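Local coordinates for protein phospholipase C-beta (PLC-beta) (Sepia officinalis, PDB 3QR0) that is a phospholipase C-beta enzyme, a multidomain protein that combines PH, EF-hand-like, TIM-barrel and C2 modules and carries a bound calcium ion, at residues 253-258 against 268-273; 524-529 against 550-555; 140-145 against 754-759. All blocks are in the same frame, centred on the assembly; numbering follows the deposited sequence.

Contact 1 of 3, residues 253-258 against 268-273; sequences FLNDMQ and FPLYTD
Asn255, near the end of helix 247-257, faces the irregular chain 268-273 with Asn255 CA 6.1 Å from Leu270 CA, the closest CA pair. Its amide reads both polar atoms of one residue's backbone: Tyr271 N donates to Asn255 OD1 at 3.0 Å, while Asn255 ND2 donates to Tyr271 O at 3.1 Å, nearly straight at 169°. Each acceptor is approached in its carbonyl plane, on a lone pair. Leu270 adds an apolar touch, laying CD2 against Asn255 CG at 3.6 Å. One residue earlier, Leu254 covers the Tyr271 ring in a CH-pi contact: its CD1 stands 3.8 Å from the ring centroid and only 8° off the normal, while Leu254 CB rests on Tyr271 CD1. OD1 of Asn255 lies at the edge of the same ring, near its plane. The phenol hydroxyl is held further on by Glu310, and Cys276 of helix 273-288 touches both Leu254 and Tyr271. With one end of the Asn255 amide accepting and the other donating, its rotation is fixed, and the chain entering helix 273-288 is tied to the preceding helix of this EF-hand-like region by polar and apolar contacts together.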
loop_
_atom_site.group_PDB
_atom_site.type_symbol
_atom_site.label_atom_id
_atom_site.label_comp_id
_atom_site.label_asym_id
_atom_site.label_seq_id
_atom_site.Cartn_x
_atom_site.Cartn_y
_atom_site.Cartn_z
ATOM N N PHE A 253 -7.985 -31.133 -1.783
ATOM C CA PHE A 253 -8.005 -29.946 -0.929
ATOM C C PHE A 253 -7.482 -28.724 -1.694
ATOM O O PHE A 253 -8.130 -27.679 -1.727
ATOM C CB PHE A 253 -7.178 -30.195 0.339
ATOM C CG PHE A 253 -6.898 -28.962 1.151
ATOM C CD1 PHE A 253 -7.926 -28.257 1.752
ATOM C CD2 PHE A 253 -5.594 -28.534 1.354
ATOM C CE1 PHE A 253 -7.660 -27.131 2.510
ATOM C CE2 PHE A 253 -5.326 -27.413 2.115
ATOM C CZ PHE A 253 -6.358 -26.711 2.696
ATOM N N LEU A 254 -6.317 -28.866 -2.321
ATOM C CA LEU A 254 -5.716 -27.766 -3.076
ATOM C C LEU A 254 -6.557 -27.353 -4.285
ATOM O O LEU A 254 -6.685 -26.159 -4.571
ATOM C CB LEU A 254 -4.296 -28.128 -3.527
ATOM C CG LEU A 254 -3.257 -28.315 -2.415
ATOM C CD1 LEU A 254 -1.925 -28.809 -2.987
ATOM C CD2 LEU A 254 -3.062 -27.040 -1.653
ATOM N N ASN A 255 -7.125 -28.334 -4.987
ATOM C CA ASN A 255 -7.876 -28.069 -6.215
ATOM C C ASN A 255 -9.351 -27.688 -5.995
ATOM O O ASN A 255 -9.955 -27.081 -6.878
ATOM C CB ASN A 255 -7.794 -29.272 -7.165
ATOM C CG ASN A 255 -6.398 -29.474 -7.757
ATOM O OD1 ASN A 255 -5.586 -28.549 -7.812
ATOM N ND2 ASN A 255 -6.126 -30.690 -8.214
ATOM N N ASP A 256 -9.928 -28.050 -4.846
ATOM C CA ASP A 256 -11.357 -27.805 -4.579
ATOM C C ASP A 256 -11.570 -26.653 -3.607
ATOM O O ASP A 256 -12.278 -25.703 -3.924
ATOM C CB ASP A 256 -12.057 -29.062 -4.029
ATOM C CG ASP A 256 -12.105 -30.210 -5.037
ATOM O OD1 ASP A 256 -12.178 -29.936 -6.253
ATOM O OD2 ASP A 256 -12.090 -31.389 -4.610
ATOM N N MET A 257 -10.962 -26.731 -2.427
ATOM C CA MET A 257 -11.196 -25.736 -1.378
ATOM C C MET A 257 -10.294 -24.504 -1.485
ATOM O O MET A 257 -10.748 -23.382 -1.268
ATOM C CB MET A 257 -11.027 -26.364 0.006
ATOM C CG MET A 257 -11.386 -25.412 1.142
ATOM S SD MET A 257 -11.228 -26.145 2.770
ATOM C CE MET A 257 -12.486 -27.418 2.725
ATOM N N GLN A 258 -9.018 -24.715 -1.800
ATOM C CA GLN A 258 -8.050 -23.622 -1.853
ATOM C C GLN A 258 -8.042 -22.882 -3.193
ATOM O O GLN A 258 -7.293 -21.923 -3.360
ATOM C CB GLN A 258 -6.643 -24.144 -1.558
ATOM C CG GLN A 258 -6.511 -24.850 -0.215
ATOM C CD GLN A 258 -6.794 -23.930 0.954
ATOM O OE1 GLN A 258 -7.856 -24.006 1.569
ATOM N NE2 GLN A 258 -5.844 -23.055 1.265
ATOM N N PHE A 268 -3.928 -21.600 -15.176
ATOM C CA PHE A 268 -3.525 -21.952 -13.816
ATOM C C PHE A 268 -3.759 -23.453 -13.581
ATOM O O PHE A 268 -4.764 -23.844 -12.989
ATOM C CB PHE A 268 -4.313 -21.116 -12.807
ATOM C CG PHE A 268 -4.200 -19.630 -13.030
ATOM C CD1 PHE A 268 -3.062 -18.941 -12.631
ATOM C CD2 PHE A 268 -5.228 -18.925 -13.652
ATOM C CE1 PHE A 268 -2.949 -17.572 -12.838
ATOM C CE2 PHE A 268 -5.127 -17.553 -13.863
ATOM C CZ PHE A 268 -3.986 -16.874 -13.455
ATOM N N PRO A 269 -2.828 -24.301 -14.051
ATOM C CA PRO A 269 -3.053 -25.751 -14.031
ATOM C C PRO A 269 -3.384 -26.298 -12.642
ATOM O O PRO A 269 -2.933 -25.749 -11.633
ATOM C CB PRO A 269 -1.723 -26.326 -14.532
ATOM C CG PRO A 269 -1.062 -25.208 -15.258
ATOM C CD PRO A 269 -1.494 -23.959 -14.577
ATOM N N LEU A 270 -4.178 -27.365 -12.601
ATOM C CA LEU A 270 -4.494 -28.043 -11.346
ATOM C C LEU A 270 -3.248 -28.732 -10.804
ATOM O O LEU A 270 -2.381 -29.140 -11.574
ATOM C CB LEU A 270 -5.585 -29.096 -11.561
ATOM C CG LEU A 270 -6.999 -28.617 -11.900
ATOM C CD1 LEU A 270 -7.878 -29.812 -12.232
ATOM C CD2 LEU A 270 -7.587 -27.823 -10.757
ATOM N N TYR A 271 -3.166 -28.865 -9.483
ATOM C CA TYR A 271 -2.139 -29.702 -8.863
ATOM C C TYR A 271 -2.329 -31.170 -9.262
ATOM O O TYR A 271 -3.462 -31.657 -9.349
ATOM C CB TYR A 271 -2.183 -29.592 -7.334
ATOM C CG TYR A 271 -1.629 -28.307 -6.774
ATOM C CD1 TYR A 271 -2.466 -27.238 -6.488
ATOM C CD2 TYR A 271 -0.267 -28.164 -6.515
ATOM C CE1 TYR A 271 -1.972 -26.061 -5.963
ATOM C CE2 TYR A 271 0.245 -26.979 -5.987
ATOM C CZ TYR A 271 -0.616 -25.933 -5.715
ATOM O OH TYR A 271 -0.138 -24.757 -5.194
ATOM N N THR A 272 -1.219 -31.863 -9.494
ATOM C CA THR A 272 -1.229 -33.286 -9.825
ATOM C C THR A 272 -0.836 -34.134 -8.612
ATOM O O THR A 272 -0.374 -33.603 -7.595
ATOM C CB THR A 272 -0.243 -33.592 -10.967
ATOM O OG1 THR A 272 1.098 -33.335 -10.528
ATOM C CG2 THR A 272 -0.553 -32.741 -12.206
ATOM N N ASP A 273 -1.009 -35.451 -8.741
ATOM C CA ASP A 273 -0.578 -36.418 -7.723
ATOM C C ASP A 273 0.903 -36.267 -7.414
ATOM O O ASP A 273 1.291 -36.144 -6.254
ATOM C CB ASP A 273 -0.805 -37.862 -8.192
ATOM C CG ASP A 273 -2.265 -38.271 -8.186
ATOM O OD1 ASP A 273 -3.129 -37.408 -7.937
ATOM O OD2 ASP A 273 -2.548 -39.469 -8.438
#

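Contact 2 of 3, residues 524-529 against 550-555; sequences VHFTTF and LNKLKD
Lys552 reaches out from helix 546-555 to Phe526, Thr527 and Phe529, in the Y half of the TIM-barrel module. The loop it meets belongs to a beta-alpha-beta crossover: it leaves strand 522-523, enters helix 529-535, and the chain then returns as the neighbouring parallel strand 540-545, which leads into helix 546-555. Asn551, just before Lys552, gives its amide to Glu497. Lys552 then carries the whole contact: it touches two rings with its methylenes and reaches a third residue through a water. At the base, Lys552 CB meets Phe529 CZ at 4.0 Å. A bend at chi2 (-43°) redirects the chain, and the remaining torsions are extended, so the methylene end slides past Phe526 and places Lys552 CE 3.8 Å from Phe526 CE2. Both aromatic approaches are oblique. The two rings also meet each other, Phe526 CZ standing 3.5 Å above the plane of the Phe529 ring, toward its rim. At the tip, Lys552 NZ lies 4.4 Å from Thr527 O, and a water spans the interval: it accepts from Lys552 NZ at 2.8 Å and donates to Thr527 O, also at 2.8 Å. This water sits at the edge of the Phe526 ring, in its plane; the ammonium thus gains a water-mediated link to the loop backbone while its methylenes lie against the ring. Next along the helix, Leu553 points away from the loop and packs on Ile587 and Ala591. Lys554 gives its carbonyl oxygen to Arg797, and Asp555 binds Gln794 through OD1. The regular turn that presents Lys552 is closed by Asp555 N, which donates to Asn551 O at 3.0 Å.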
loop_
_atom_site.group_PDB
_atom_site.type_symbol
_atom_site.label_atom_id
_atom_site.label_comp_id
_atom_site.label_asym_id
_atom_site.label_seq_id
_atom_site.Cartn_x
_atom_site.Cartn_y
_atom_site.Cartn_z
ATOM N N VAL A 524 -10.279 21.702 -18.462
ATOM C CA VAL A 524 -11.251 22.622 -19.037
ATOM C C VAL A 524 -12.506 22.659 -18.177
ATOM O O VAL A 524 -12.791 21.717 -17.431
ATOM C CB VAL A 524 -11.644 22.225 -20.484
ATOM C CG1 VAL A 524 -10.420 22.232 -21.397
ATOM C CG2 VAL A 524 -12.338 20.861 -20.509
ATOM N N HIS A 525 -13.236 23.762 -18.290
ATOM C CA HIS A 525 -14.544 23.941 -17.665
ATOM C C HIS A 525 -15.510 22.857 -18.162
ATOM O O HIS A 525 -15.697 22.707 -19.363
ATOM C CB HIS A 525 -15.052 25.348 -18.033
ATOM C CG HIS A 525 -16.410 25.684 -17.501
ATOM N ND1 HIS A 525 -16.627 26.063 -16.193
ATOM C CD2 HIS A 525 -17.615 25.747 -18.115
ATOM C CE1 HIS A 525 -17.913 26.313 -16.017
ATOM N NE2 HIS A 525 -18.534 26.131 -17.169
ATOM N N PHE A 526 -16.098 22.088 -17.247
ATOM C CA PHE A 526 -17.084 21.075 -17.633
ATOM C C PHE A 526 -18.424 21.752 -17.931
ATOM O O PHE A 526 -18.860 22.626 -17.190
ATOM C CB PHE A 526 -17.257 20.029 -16.528
ATOM C CG PHE A 526 -18.121 18.863 -16.930
ATOM C CD1 PHE A 526 -17.558 17.717 -17.477
ATOM C CD2 PHE A 526 -19.501 18.920 -16.776
ATOM C CE1 PHE A 526 -18.356 16.644 -17.856
ATOM C CE2 PHE A 526 -20.306 17.855 -17.153
ATOM C CZ PHE A 526 -19.736 16.714 -17.689
ATOM N N THR A 527 -19.061 21.361 -19.030
ATOM C CA THR A 527 -20.386 21.882 -19.370
ATOM C C THR A 527 -21.403 20.751 -19.253
ATOM O O THR A 527 -22.127 20.682 -18.264
ATOM C CB THR A 527 -20.410 22.539 -20.766
ATOM O OG1 THR A 527 -19.913 21.625 -21.751
ATOM C CG2 THR A 527 -19.550 23.788 -20.773
ATOM N N THR A 528 -21.444 19.868 -20.254
ATOM C CA THR A 528 -22.295 18.673 -20.223
ATOM C C THR A 528 -21.561 17.477 -20.826
ATOM O O THR A 528 -20.552 17.638 -21.515
ATOM C CB THR A 528 -23.588 18.865 -21.049
ATOM O OG1 THR A 528 -23.250 19.075 -22.425
ATOM C CG2 THR A 528 -24.415 20.040 -20.536
ATOM N N PHE A 529 -22.089 16.280 -20.587
ATOM C CA PHE A 529 -21.559 15.076 -21.219
ATOM C C PHE A 529 -21.806 15.081 -22.737
ATOM O O PHE A 529 -20.949 14.657 -23.514
ATOM C CB PHE A 529 -22.154 13.823 -20.573
ATOM C CG PHE A 529 -21.687 13.590 -19.158
ATOM C CD1 PHE A 529 -22.586 13.594 -18.101
ATOM C CD2 PHE A 529 -20.343 13.377 -18.885
ATOM C CE1 PHE A 529 -22.155 13.370 -16.797
ATOM C CE2 PHE A 529 -19.901 13.162 -17.585
ATOM C CZ PHE A 529 -20.811 13.158 -16.537
ATOM N N LEU A 550 -20.529 14.446 -7.615
ATOM C CA LEU A 550 -21.734 13.824 -7.048
ATOM C C LEU A 550 -23.007 14.241 -7.782
ATOM O O LEU A 550 -23.886 13.415 -8.013
ATOM C CB LEU A 550 -21.871 14.159 -5.559
ATOM C CG LEU A 550 -20.910 13.430 -4.622
ATOM C CD1 LEU A 550 -20.908 14.060 -3.227
ATOM C CD2 LEU A 550 -21.271 11.946 -4.553
ATOM N N ASN A 551 -23.110 15.518 -8.145
ATOM C CA ASN A 551 -24.238 15.983 -8.960
ATOM C C ASN A 551 -24.300 15.285 -10.326
ATOM O O ASN A 551 -25.377 14.902 -10.778
ATOM C CB ASN A 551 -24.202 17.506 -9.131
ATOM C CG ASN A 551 -24.567 18.245 -7.851
ATOM O OD1 ASN A 551 -25.294 17.717 -7.007
ATOM N ND2 ASN A 551 -24.057 19.468 -7.697
ATOM N N LYS A 552 -23.150 15.111 -10.976
ATOM C CA LYS A 552 -23.113 14.426 -12.272
ATOM C C LYS A 552 -23.457 12.940 -12.109
ATOM O O LYS A 552 -24.220 12.381 -12.897
ATOM C CB LYS A 552 -21.735 14.567 -12.937
ATOM C CG LYS A 552 -21.212 16.000 -13.091
ATOM C CD LYS A 552 -22.263 16.994 -13.572
ATOM C CE LYS A 552 -21.675 18.390 -13.673
ATOM N NZ LYS A 552 -22.685 19.415 -14.063
ATOM N N LEU A 553 -22.886 12.319 -11.079
ATOM C CA LEU A 553 -23.100 10.909 -10.783
ATOM C C LEU A 553 -24.579 10.617 -10.508
ATOM O O LEU A 553 -25.126 9.617 -10.979
ATOM C CB LEU A 553 -22.243 10.503 -9.577
ATOM C CG LEU A 553 -22.159 9.032 -9.187
ATOM C CD1 LEU A 553 -21.674 8.179 -10.357
ATOM C CD2 LEU A 553 -21.240 8.868 -7.972
ATOM N N LYS A 554 -25.216 11.499 -9.747
ATOM C CA LYS A 554 -26.631 11.349 -9.412
ATOM C C LYS A 554 -27.583 11.732 -10.557
ATOM O O LYS A 554 -28.694 11.210 -10.630
ATOM C CB LYS A 554 -26.954 12.146 -8.140
ATOM C CG LYS A 554 -26.277 11.564 -6.894
ATOM C CD LYS A 554 -26.796 12.167 -5.598
ATOM C CE LYS A 554 -26.422 13.627 -5.449
ATOM N NZ LYS A 554 -26.961 14.208 -4.186
ATOM N N ASP A 555 -27.155 12.624 -11.449
ATOM C CA ASP A 555 -28.004 13.053 -12.574
ATOM C C ASP A 555 -27.890 12.144 -13.795
ATOM O O ASP A 555 -28.895 11.828 -14.432
ATOM C CB ASP A 555 -27.671 14.492 -12.998
ATOM C CG ASP A 555 -28.180 15.527 -12.015
ATOM O OD1 ASP A 555 -29.070 15.200 -11.201
ATOM O OD2 ASP A 555 -27.689 16.679 -12.065
HETATM O O HOH W 1 -22.110 21.666 -15.676
#

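Contact 3 of 3, residues 140-145 against 754-759; sequences YAYNLL and SNRPLG
Arg756 drives its guanidinium against the ring of Tyr142, which is the first residue to leave helical geometry after helix 127-141. The two flat groups stand at 89° to each other, so this is a cation-pi contact made by the guanidinium edge and not a parallel stack. Arg756 CZ lies 4.9 Å from the Tyr142 ring centroid, 22° off the normal. The branch that touches is NH2, which comes down over one face toward the phenol end, with Arg756 NH2 3.3 Å from Tyr142 CZ and 3.4 Å from Tyr142 CE1. In Arg756, CG lies beside the backbone N, the chain bends once, at chi2, then runs extended through chi3, and the last torsion, 87°, swings the guanidinium roughly square to the end of that chain. On the other side, Tyr142 sets out pointing away from 754-759, yet the end of its ring comes nearer and meets the arginine. Ala141 O hangs over a face of the guanidinium, 3.9 Å from Arg756 NH2, close enough for its partial negative charge probably to favour the cation there. The polar ends are held by others: NH1 donates to Ala68 O and Val70 O, and the Tyr142 hydroxyl pairs with Arg71 O. Backbone carbonyls from Ala68 to Arg71, where the chain leads into strand 70-75, therefore hold both partners. Leu147 touches Arg756 as well. What results is a buried interdomain joint, in which the C-terminal helix of a PH fold meets the connection between strands 746-751 and 761-771 of the C2 beta-sandwich.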
loop_
_atom_site.group_PDB
_atom_site.type_symbol
_atom_site.label_atom_id
_atom_site.label_comp_id
_atom_site.label_asym_id
_atom_site.label_seq_id
_atom_site.Cartn_x
_atom_site.Cartn_y
_atom_site.Cartn_z
ATOM N N TYR A 140 15.542 -3.759 -1.043
ATOM C CA TYR A 140 15.037 -4.671 -0.004
ATOM C C TYR A 140 13.806 -4.111 0.696
ATOM O O TYR A 140 12.908 -4.869 1.054
ATOM C CB TYR A 140 16.083 -4.995 1.078
ATOM C CG TYR A 140 17.455 -5.373 0.583
ATOM C CD1 TYR A 140 17.636 -6.111 -0.588
ATOM C CD2 TYR A 140 18.579 -5.023 1.311
ATOM C CE1 TYR A 140 18.923 -6.447 -1.029
ATOM C CE2 TYR A 140 19.848 -5.354 0.888
ATOM C CZ TYR A 140 20.020 -6.062 -0.275
ATOM O OH TYR A 140 21.303 -6.370 -0.672
ATOM N N ALA A 141 13.785 -2.794 0.904
ATOM C CA ALA A 141 12.669 -2.124 1.563
ATOM C C ALA A 141 11.420 -2.120 0.701
ATOM O O ALA A 141 10.311 -2.089 1.235
ATOM C CB ALA A 141 13.042 -0.682 1.939
ATOM N N TYR A 142 11.597 -2.123 -0.624
ATOM C CA TYR A 142 10.465 -2.120 -1.557
ATOM C C TYR A 142 10.286 -3.448 -2.283
ATOM O O TYR A 142 9.639 -3.511 -3.322
ATOM C CB TYR A 142 10.594 -0.942 -2.535
ATOM C CG TYR A 142 10.285 0.348 -1.823
ATOM C CD1 TYR A 142 9.004 0.878 -1.838
ATOM C CD2 TYR A 142 11.248 0.987 -1.061
ATOM C CE1 TYR A 142 8.700 2.046 -1.146
ATOM C CE2 TYR A 142 10.956 2.152 -0.357
ATOM C CZ TYR A 142 9.681 2.677 -0.408
ATOM O OH TYR A 142 9.388 3.828 0.285
ATOM N N ASN A 143 10.832 -4.518 -1.717
ATOM C CA ASN A 143 10.671 -5.837 -2.309
ATOM C C ASN A 143 9.266 -6.393 -2.030
ATOM O O ASN A 143 8.910 -6.679 -0.884
ATOM C CB ASN A 143 11.741 -6.791 -1.798
ATOM C CG ASN A 143 11.763 -8.086 -2.562
ATOM O OD1 ASN A 143 10.855 -8.907 -2.434
ATOM N ND2 ASN A 143 12.802 -8.284 -3.364
ATOM N N LEU A 144 8.480 -6.551 -3.089
ATOM C CA LEU A 144 7.081 -6.958 -2.955
ATOM C C LEU A 144 6.904 -8.369 -2.393
ATOM O O LEU A 144 5.968 -8.619 -1.636
ATOM C CB LEU A 144 6.345 -6.819 -4.296
ATOM C CG LEU A 144 6.148 -5.367 -4.739
ATOM C CD1 LEU A 144 5.541 -5.306 -6.142
ATOM C CD2 LEU A 144 5.285 -4.604 -3.729
ATOM N N LEU A 145 7.794 -9.289 -2.748
ATOM C CA LEU A 145 7.733 -10.624 -2.161
ATOM C C LEU A 145 7.951 -10.580 -0.651
ATOM O O LEU A 145 7.213 -11.221 0.089
ATOM C CB LEU A 145 8.736 -11.570 -2.817
ATOM C CG LEU A 145 8.366 -12.000 -4.229
ATOM C CD1 LEU A 145 9.468 -12.859 -4.827
ATOM C CD2 LEU A 145 7.026 -12.745 -4.220
ATOM N N SER A 754 -0.489 2.441 6.546
ATOM C CA SER A 754 0.294 2.725 5.333
ATOM C C SER A 754 0.518 1.476 4.473
ATOM O O SER A 754 1.249 1.519 3.485
ATOM C CB SER A 754 1.648 3.350 5.692
ATOM O OG SER A 754 2.511 2.408 6.307
ATOM N N ASN A 755 -0.113 0.371 4.869
ATOM C CA ASN A 755 -0.016 -0.919 4.189
ATOM C C ASN A 755 1.362 -1.575 4.275
ATOM O O ASN A 755 1.720 -2.376 3.418
ATOM C CB ASN A 755 -0.481 -0.838 2.721
ATOM C CG ASN A 755 -1.036 -2.170 2.204
ATOM O OD1 ASN A 755 -1.682 -2.919 2.944
ATOM N ND2 ASN A 755 -0.785 -2.466 0.937
ATOM N N ARG A 756 2.128 -1.254 5.314
ATOM C CA ARG A 756 3.357 -1.990 5.596
ATOM C C ARG A 756 3.072 -3.093 6.619
ATOM O O ARG A 756 2.179 -2.947 7.459
ATOM C CB ARG A 756 4.471 -1.056 6.084
ATOM C CG ARG A 756 5.052 -0.146 4.988
ATOM C CD ARG A 756 5.767 -0.958 3.909
ATOM N NE ARG A 756 6.439 -0.129 2.910
ATOM C CZ ARG A 756 7.681 0.343 3.008
ATOM N NH1 ARG A 756 8.432 0.098 4.077
ATOM N NH2 ARG A 756 8.175 1.084 2.024
ATOM N N PRO A 757 3.838 -4.199 6.560
ATOM C CA PRO A 757 3.580 -5.337 7.443
ATOM C C PRO A 757 3.769 -5.026 8.931
ATOM O O PRO A 757 4.739 -4.373 9.319
ATOM C CB PRO A 757 4.615 -6.388 6.994
ATOM C CG PRO A 757 5.191 -5.901 5.728
ATOM C CD PRO A 757 5.014 -4.423 5.699
ATOM N N LEU A 758 2.836 -5.495 9.749
ATOM C CA LEU A 758 3.036 -5.530 11.193
ATOM C C LEU A 758 4.125 -6.534 11.560
ATOM O O LEU A 758 4.784 -6.380 12.581
ATOM C CB LEU A 758 1.739 -5.915 11.921
ATOM C CG LEU A 758 0.815 -4.779 12.343
ATOM C CD1 LEU A 758 0.283 -4.062 11.134
ATOM C CD2 LEU A 758 -0.323 -5.318 13.207
ATOM N N GLY A 759 4.282 -7.572 10.741
ATOM C CA GLY A 759 5.208 -8.667 11.020
ATOM C C GLY A 759 4.441 -9.960 11.247
ATOM O O GLY A 759 3.678 -10.403 10.383
#

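In the fold
Contacts 1 and 2 are local closures within single modules, whereas contact 3 joins two modules, with 608 residues between its segments. Along the chain, 140-145 comes first, then contact 1, linking helix 247-257 to the entry of helix 273-288, then contact 2, around parallel strands 522-523 and 540-545, and finally 754-759. The centre of contact 3 lies about 8 Å from the centre of the chain, those of contacts 1 and 2 about 30 and 31 Å. Centre to centre, contact 1 is about 29 Å from contact 3, contact 2 about 39 Å from it, and contacts 1 and 2 about 48 Å apart. Contact 3, beside strand 70-75, brings modules far apart in sequence into direct contact.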